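Local coordinates for protein nicotinate-nucleotide pyrophosphorylase (Ehrlichia chaffeensis, PDB 3L0G) that probably catalyses the transfer of a phosphoribosyl group to quinolinate with loss of carbon dioxide, giving nicotinate mononucleotide for NAD(+) biosynthesis, at residues Ile29-Leu38 / Pro114-Phe122; Glu63-Pro71 / Ile123-Arg134. All coordinates share one frame; numbering follows the deposited sequence.

Contact 1. Residues Ile29-Leu38 / Pro114-Phe122; sequences IIHNALKEDL and PIERVILNF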
# COMPACT_ATOMS: atom_id res chain seq x y z
N ILE C 29 -2.60 -5.43 -2.00
CA ILE C 29 -4.00 -5.87 -2.22
C ILE C 29 -4.43 -6.86 -1.14
O ILE C 29 -5.57 -6.83 -0.68
CB ILE C 29 -4.27 -6.41 -3.65
CG1 ILE C 29 -3.58 -7.77 -3.92
CG2 ILE C 29 -3.90 -5.35 -4.68
CD1 ILE C 29 -4.08 -8.41 -5.29
N ILE C 30 -3.49 -7.66 -0.65
CA ILE C 30 -3.78 -8.52 0.52
C ILE C 30 -4.17 -7.71 1.74
O ILE C 30 -5.18 -7.99 2.35
CB ILE C 30 -2.58 -9.47 0.87
CG1 ILE C 30 -2.46 -10.54 -0.20
CG2 ILE C 30 -2.78 -10.14 2.25
CD1 ILE C 30 -1.09 -11.21 -0.26
N HIS C 31 -3.38 -6.70 2.09
CA HIS C 31 -3.69 -5.88 3.24
C HIS C 31 -5.04 -5.18 3.14
O HIS C 31 -5.76 -5.07 4.16
CB HIS C 31 -2.61 -4.83 3.49
CG HIS C 31 -2.93 -3.88 4.61
ND1 HIS C 31 -2.70 -4.18 5.93
CD2 HIS C 31 -3.48 -2.64 4.60
CE1 HIS C 31 -3.08 -3.17 6.69
NE2 HIS C 31 -3.57 -2.22 5.91
N ASN C 32 -5.37 -4.66 1.97
CA ASN C 32 -6.65 -4.00 1.78
C ASN C 32 -7.82 -5.00 1.87
O ASN C 32 -8.87 -4.66 2.39
CB ASN C 32 -6.70 -3.22 0.46
CG ASN C 32 -5.72 -2.04 0.41
OD1 ASN C 32 -5.30 -1.63 -0.67
ND2 ASN C 32 -5.35 -1.48 1.57
N ALA C 33 -7.64 -6.22 1.37
CA ALA C 33 -8.69 -7.25 1.52
C ALA C 33 -8.87 -7.67 3.00
O ALA C 33 -9.99 -7.78 3.48
CB ALA C 33 -8.42 -8.46 0.61
N LEU C 34 -7.77 -7.87 3.72
CA LEU C 34 -7.84 -8.14 5.16
C LEU C 34 -8.49 -7.01 5.90
O LEU C 34 -9.42 -7.25 6.66
CB LEU C 34 -6.46 -8.51 5.78
CG LEU C 34 -5.88 -9.82 5.27
CD1 LEU C 34 -4.34 -9.91 5.52
CD2 LEU C 34 -6.62 -11.10 5.82
N LYS C 35 -8.03 -5.78 5.69
CA LYS C 35 -8.58 -4.61 6.38
C LYS C 35 -10.11 -4.45 6.15
O LYS C 35 -10.86 -4.21 7.09
CB LYS C 35 -7.84 -3.32 5.97
CG LYS C 35 -8.38 -2.03 6.63
CD LYS C 35 -7.40 -0.79 6.55
CE LYS C 35 -7.06 -0.32 5.10
NZ LYS C 35 -8.24 0.12 4.26
N GLU C 36 -10.57 -4.59 4.92
CA GLU C 36 -11.98 -4.40 4.66
C GLU C 36 -12.86 -5.46 5.39
O GLU C 36 -13.97 -5.13 5.80
CB GLU C 36 -12.23 -4.30 3.14
CG GLU C 36 -12.52 -5.58 2.46
CD GLU C 36 -12.60 -5.46 0.95
OE1 GLU C 36 -12.82 -4.34 0.42
OE2 GLU C 36 -12.39 -6.53 0.32
N ASP C 37 -12.35 -6.68 5.58
CA ASP C 37 -13.14 -7.77 6.18
C ASP C 37 -12.98 -7.89 7.69
O ASP C 37 -13.91 -8.39 8.37
CB ASP C 37 -12.74 -9.12 5.57
CG ASP C 37 -13.86 -10.12 5.55
OD1 ASP C 37 -15.06 -9.72 5.61
OD2 ASP C 37 -13.54 -11.33 5.47
N LEU C 38 -11.81 -7.49 8.20
CA LEU C 38 -11.45 -7.64 9.63
C LEU C 38 -11.42 -6.32 10.42
O LEU C 38 -11.50 -6.32 11.67
CB LEU C 38 -10.11 -8.42 9.77
CG LEU C 38 -10.15 -9.92 9.38
CD1 LEU C 38 -8.74 -10.49 9.27
CD2 LEU C 38 -10.95 -10.77 10.35
N PRO C 114 -10.98 -16.55 10.29
CA PRO C 114 -11.05 -15.12 9.93
C PRO C 114 -10.44 -14.72 8.59
O PRO C 114 -10.70 -13.61 8.09
CB PRO C 114 -10.30 -14.43 11.07
CG PRO C 114 -10.41 -15.37 12.20
CD PRO C 114 -10.30 -16.75 11.57
N ILE C 115 -9.64 -15.60 8.00
CA ILE C 115 -9.01 -15.32 6.70
C ILE C 115 -9.60 -16.16 5.58
O ILE C 115 -9.25 -15.97 4.40
CB ILE C 115 -7.45 -15.50 6.75
CG1 ILE C 115 -7.07 -16.94 7.16
CG2 ILE C 115 -6.78 -14.44 7.71
CD1 ILE C 115 -5.60 -17.24 7.14
N GLU C 116 -10.51 -17.07 5.92
CA GLU C 116 -11.15 -17.93 4.92
C GLU C 116 -11.70 -17.18 3.71
O GLU C 116 -11.37 -17.51 2.56
CB GLU C 116 -12.31 -18.70 5.54
CG GLU C 116 -13.02 -19.59 4.59
CD GLU C 116 -14.15 -20.38 5.25
OE1 GLU C 116 -13.99 -20.81 6.41
OE2 GLU C 116 -15.19 -20.54 4.58
N ARG C 117 -12.56 -16.21 3.95
CA ARG C 117 -13.28 -15.59 2.87
C ARG C 117 -12.30 -14.76 2.00
O ARG C 117 -12.36 -14.80 0.77
CB ARG C 117 -14.45 -14.79 3.40
CG ARG C 117 -15.30 -14.05 2.40
CD ARG C 117 -15.56 -14.79 1.10
NE ARG C 117 -16.09 -16.10 1.32
CZ ARG C 117 -16.11 -17.06 0.42
NH1 ARG C 117 -15.67 -16.89 -0.81
NH2 ARG C 117 -16.61 -18.22 0.76
N VAL C 118 -11.37 -14.06 2.64
CA VAL C 118 -10.33 -13.32 1.89
C VAL C 118 -9.55 -14.22 0.92
O VAL C 118 -9.46 -13.95 -0.27
CB VAL C 118 -9.40 -12.51 2.87
CG1 VAL C 118 -8.05 -12.09 2.22
CG2 VAL C 118 -10.16 -11.27 3.37
N ILE C 119 -9.03 -15.32 1.42
CA ILE C 119 -8.28 -16.23 0.60
C ILE C 119 -9.17 -16.82 -0.52
O ILE C 119 -8.75 -16.85 -1.68
CB ILE C 119 -7.64 -17.33 1.47
CG1 ILE C 119 -6.48 -16.73 2.27
CG2 ILE C 119 -7.14 -18.48 0.64
CD1 ILE C 119 -5.97 -17.64 3.42
N LEU C 120 -10.39 -17.23 -0.19
CA LEU C 120 -11.24 -17.84 -1.20
C LEU C 120 -11.57 -16.81 -2.28
O LEU C 120 -11.56 -17.13 -3.48
CB LEU C 120 -12.53 -18.48 -0.59
CG LEU C 120 -12.33 -19.77 0.22
CD1 LEU C 120 -13.69 -20.29 0.77
CD2 LEU C 120 -11.58 -20.94 -0.57
N ASN C 121 -11.89 -15.58 -1.88
CA ASN C 121 -12.31 -14.57 -2.89
C ASN C 121 -11.16 -14.33 -3.86
O ASN C 121 -11.37 -14.21 -5.09
CB ASN C 121 -12.81 -13.26 -2.27
CG ASN C 121 -14.18 -13.41 -1.58
OD1 ASN C 121 -14.93 -14.35 -1.84
ND2 ASN C 121 -14.49 -12.49 -0.68
N PHE C 122 -9.94 -14.28 -3.32
CA PHE C 122 -8.76 -14.12 -4.22
C PHE C 122 -8.61 -15.27 -5.22
O PHE C 122 -8.48 -15.02 -6.43
CB PHE C 122 -7.45 -13.94 -3.46
CG PHE C 122 -7.19 -12.51 -3.00
CD1 PHE C 122 -6.99 -12.24 -1.67
CD2 PHE C 122 -7.12 -11.48 -3.89
CE1 PHE C 122 -6.74 -10.94 -1.23
CE2 PHE C 122 -6.83 -10.16 -3.47
CZ PHE C 122 -6.66 -9.91 -2.14
O HOH W 1 -11.88 -13.33 5.70

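Contact 2. Residues Glu63-Pro71 / Ile123-Arg134; sequences ENLVVCGIP and IQHASGIASITR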
# COMPACT_ATOMS: atom_id res chain seq x y z
N GLU C 63 -14.96 -27.90 -9.24
CA GLU C 63 -15.07 -28.10 -10.70
C GLU C 63 -13.69 -27.97 -11.31
O GLU C 63 -12.76 -27.58 -10.63
CB GLU C 63 -15.96 -27.05 -11.33
CG GLU C 63 -15.60 -25.64 -10.84
CD GLU C 63 -16.37 -24.51 -11.50
OE1 GLU C 63 -16.66 -24.58 -12.71
OE2 GLU C 63 -16.64 -23.52 -10.80
N ASN C 64 -13.59 -28.26 -12.61
CA ASN C 64 -12.37 -28.07 -13.40
C ASN C 64 -11.95 -26.59 -13.37
O ASN C 64 -12.79 -25.71 -13.44
CB ASN C 64 -12.61 -28.46 -14.88
CG ASN C 64 -12.74 -29.99 -15.11
OD1 ASN C 64 -12.66 -30.78 -14.19
ND2 ASN C 64 -12.92 -30.38 -16.37
N LEU C 65 -10.64 -26.34 -13.32
CA LEU C 65 -10.14 -24.98 -13.37
C LEU C 65 -8.63 -24.94 -13.60
O LEU C 65 -7.92 -25.96 -13.45
CB LEU C 65 -10.52 -24.19 -12.11
CG LEU C 65 -10.29 -24.85 -10.75
CD1 LEU C 65 -8.80 -24.78 -10.43
CD2 LEU C 65 -11.07 -24.12 -9.66
N VAL C 66 -8.19 -23.77 -14.06
CA VAL C 66 -6.77 -23.46 -14.12
C VAL C 66 -6.46 -22.78 -12.80
O VAL C 66 -7.08 -21.77 -12.45
CB VAL C 66 -6.42 -22.54 -15.30
CG1 VAL C 66 -4.98 -22.17 -15.21
CG2 VAL C 66 -6.72 -23.25 -16.70
N VAL C 67 -5.53 -23.35 -12.04
CA VAL C 67 -5.21 -22.84 -10.70
C VAL C 67 -4.55 -21.48 -10.83
O VAL C 67 -3.61 -21.32 -11.63
CB VAL C 67 -4.27 -23.81 -9.92
CG1 VAL C 67 -3.83 -23.19 -8.59
CG2 VAL C 67 -4.98 -25.14 -9.63
N CYS C 68 -5.03 -20.50 -10.06
CA CYS C 68 -4.37 -19.18 -10.02
C CYS C 68 -4.62 -18.50 -8.68
O CYS C 68 -5.72 -18.58 -8.13
CB CYS C 68 -4.86 -18.30 -11.16
SG CYS C 68 -3.75 -16.87 -11.53
N GLY C 69 -3.60 -17.85 -8.13
CA GLY C 69 -3.72 -17.13 -6.86
C GLY C 69 -3.08 -17.84 -5.69
O GLY C 69 -3.21 -17.38 -4.56
N ILE C 70 -2.41 -18.97 -5.94
CA ILE C 70 -1.75 -19.71 -4.85
C ILE C 70 -0.72 -18.87 -4.08
O ILE C 70 -0.64 -19.00 -2.84
CB ILE C 70 -1.12 -21.04 -5.32
CG1 ILE C 70 -2.18 -22.01 -5.78
CG2 ILE C 70 -0.35 -21.71 -4.17
CD1 ILE C 70 -3.03 -22.57 -4.62
N PRO C 71 0.08 -18.02 -4.77
CA PRO C 71 1.02 -17.20 -3.96
C PRO C 71 0.33 -16.27 -2.94
O PRO C 71 0.91 -15.96 -1.91
CB PRO C 71 1.82 -16.40 -5.02
CG PRO C 71 1.74 -17.31 -6.30
CD PRO C 71 0.31 -17.86 -6.23
N ILE C 123 -8.60 -16.52 -4.75
CA ILE C 123 -8.28 -17.64 -5.65
C ILE C 123 -9.44 -17.93 -6.60
O ILE C 123 -9.22 -18.30 -7.74
CB ILE C 123 -7.82 -18.91 -4.91
CG1 ILE C 123 -8.94 -19.49 -4.04
CG2 ILE C 123 -6.56 -18.60 -4.09
CD1 ILE C 123 -8.49 -20.68 -3.25
N GLN C 124 -10.66 -17.70 -6.13
CA GLN C 124 -11.82 -17.85 -7.00
C GLN C 124 -11.81 -16.79 -8.14
O GLN C 124 -12.18 -17.09 -9.27
CB GLN C 124 -13.12 -17.73 -6.18
CG GLN C 124 -13.38 -18.88 -5.20
CD GLN C 124 -14.76 -18.75 -4.53
OE1 GLN C 124 -15.73 -19.32 -4.98
NE2 GLN C 124 -14.84 -17.96 -3.52
N HIS C 125 -11.44 -15.55 -7.82
CA HIS C 125 -11.29 -14.50 -8.83
C HIS C 125 -10.14 -14.82 -9.79
O HIS C 125 -10.33 -14.89 -11.03
CB HIS C 125 -11.01 -13.19 -8.11
CG HIS C 125 -10.80 -12.00 -9.00
ND1 HIS C 125 -11.77 -11.04 -9.18
CD2 HIS C 125 -9.72 -11.59 -9.71
CE1 HIS C 125 -11.30 -10.09 -9.97
NE2 HIS C 125 -10.06 -10.41 -10.32
N ALA C 126 -8.94 -15.03 -9.22
CA ALA C 126 -7.75 -15.27 -10.03
C ALA C 126 -7.95 -16.51 -10.90
O ALA C 126 -7.61 -16.49 -12.07
CB ALA C 126 -6.46 -15.39 -9.17
N SER C 127 -8.51 -17.59 -10.33
CA SER C 127 -8.71 -18.81 -11.09
C SER C 127 -9.79 -18.65 -12.18
O SER C 127 -9.70 -19.27 -13.26
CB SER C 127 -9.01 -20.01 -10.17
OG SER C 127 -7.84 -20.41 -9.45
N GLY C 128 -10.80 -17.82 -11.91
CA GLY C 128 -11.80 -17.51 -12.94
C GLY C 128 -11.18 -16.85 -14.16
O GLY C 128 -11.46 -17.22 -15.29
N ILE C 129 -10.31 -15.88 -13.94
CA ILE C 129 -9.60 -15.25 -15.06
C ILE C 129 -8.65 -16.21 -15.80
O ILE C 129 -8.68 -16.31 -17.01
CB ILE C 129 -8.87 -14.01 -14.58
CG1 ILE C 129 -9.91 -12.97 -14.10
CG2 ILE C 129 -7.97 -13.43 -15.70
CD1 ILE C 129 -9.29 -11.74 -13.36
N ALA C 130 -7.85 -16.96 -15.06
CA ALA C 130 -6.90 -17.88 -15.68
C ALA C 130 -7.66 -18.91 -16.50
O ALA C 130 -7.27 -19.23 -17.60
CB ALA C 130 -6.03 -18.56 -14.63
N SER C 131 -8.79 -19.40 -15.97
CA SER C 131 -9.57 -20.42 -16.66
C SER C 131 -10.28 -19.89 -17.92
O SER C 131 -10.26 -20.56 -18.95
CB SER C 131 -10.58 -21.06 -15.71
OG SER C 131 -9.92 -21.53 -14.53
N ILE C 132 -10.88 -18.70 -17.88
CA ILE C 132 -11.53 -18.19 -19.11
C ILE C 132 -10.45 -17.90 -20.20
O ILE C 132 -10.64 -18.19 -21.38
CB ILE C 132 -12.50 -16.99 -18.85
CG1 ILE C 132 -13.35 -16.70 -20.09
CG2 ILE C 132 -11.75 -15.74 -18.47
CD1 ILE C 132 -14.12 -17.94 -20.63
N THR C 133 -9.32 -17.36 -19.78
CA THR C 133 -8.21 -17.10 -20.69
C THR C 133 -7.78 -18.38 -21.38
O THR C 133 -7.67 -18.44 -22.62
CB THR C 133 -7.01 -16.44 -19.94
OG1 THR C 133 -7.43 -15.17 -19.41
CG2 THR C 133 -5.82 -16.20 -20.86
N ARG C 134 -7.55 -19.41 -20.58
CA ARG C 134 -7.11 -20.69 -21.11
C ARG C 134 -8.10 -21.20 -22.15
O ARG C 134 -7.71 -21.69 -23.21
CB ARG C 134 -6.90 -21.68 -19.96
CG ARG C 134 -6.51 -23.11 -20.36
CD ARG C 134 -5.44 -23.22 -21.44
NE ARG C 134 -4.17 -22.57 -21.12
CZ ARG C 134 -3.06 -22.69 -21.88
NH1 ARG C 134 -3.06 -23.45 -22.97
NH2 ARG C 134 -1.93 -22.07 -21.54

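Contact 1. Residues Ile29-Leu38 / Pro114-Phe122
An apolar helix-helix contact joins helix 27-38 to the N-terminal part of helix 116-139, at the interface with a second subunit. The two short axes run at 135° to each other and approach to 9.8 Å. V118 and F122, one turn apart, are the two largest contributors on helix 116-139. The F122 ring comes up to the backbone of helix 27-38 edge on: I29 O lies in the ring plane, 3.6 Å from F122 CZ, while A33 CB meets F122 CE1 obliquely at 3.5 Å. V118 divides its branches. V118 CG2 rests 3.5 Å from A33 O, and V118 CG1, anti to the backbone N (chi1 162°), touches A33 CB and L34 CD2. Farther along, L34 CD2 lies beside I115 CG2, and L38 CD2 meets P114 CB at 3.8 Å as the two side chains cross at a slant. Polar linkage is indirect: one water donates to D37 OD2 (2.6 Å) and P114 O (2.7 Å) and accepts from V118 N (3.2 Å), tying D37 to P114 and the helix's first turn. D37 also forms salt bridges to R158 and R151 of the second subunit. Within the chain, I72 of helix 70-79 and L160 of helix 158-167 touch F122, V76 meets I115, and strand 290-294 touches E116 and L120.

Contact 2. Residues Glu63-Pro71 / Ile123-Arg134
The flat groups that matter where V66 and C68 meet S131 and S127 are peptides, not rings. S127 O accepts two bonds from S131 on opposite faces of its carbonyl plane: the helical one from S131 N (2.9 Å) and a short one from S131 OG (2.6 Å), whose donor is tilted 31° from that plane. With its proton committed there, S131 OG can act as acceptor for V66 N, at 2.9 Å and a nearly straight 163°. One turn earlier S127 OG accepts C68 N at the same length, but more bent (144°). Both serine hydroxyls lie anti to their own carbonyl carbon, beside the backbone N, and from there reach alternate N-H groups of the extended chain.

Around these bonds the packing is close because the helix offers small side chains. C68 and A126 engage reciprocally: C68 CB lies 3.4 Å from A126 O, and A126 CB the same distance from C68 O. A130 CB touches both C68 CB and V66 CG1, while V66 CG2 crosses the R134 chain at about a right angle, 3.6 Å from R134 CB. I123 CG2 reaches the backbone of G69, the N-cap residue of helix 70-79, whose N-H is taken by D92. C68 also touches S164 and I167 of helix 158-167.

Strand 65-66 and the loop after it are thus docked on helix 116-139 by two backbone N-H groups and two serine hydroxyls, with alanines and V66 closing in round them. No charged pair spans the contact, and R134 directs its guanidinium to D138. The relay from V66 N through S131 OG to S127 O would probably strengthen both of its bonds, and S131 OG and S127 OG give the buried V66 N and C68 N their partners.

How the contacts relate
Contacts 1 and 2 lie along one helix, 116-139: contact 1 uses its N-terminal part, and contact 2 begins at the very next residue, I123. Their centres are about 17 Å apart. Along the chain the segments alternate in the order 29-38, 63-71, 114-122 and 123-134, so the connections interleave. Helix 70-79 starts in contact 2 and reaches F122 of contact 1 through I72; strand 290-294 also touches residues of both segments, 114-122 and 123-134. The long helix runs from the N-terminal into the C-terminal domain family of the enzyme, and the two contacts fasten helix 27-38 and strand 65-66 to it. Contact 1 also faces the second subunit, which D37 binds.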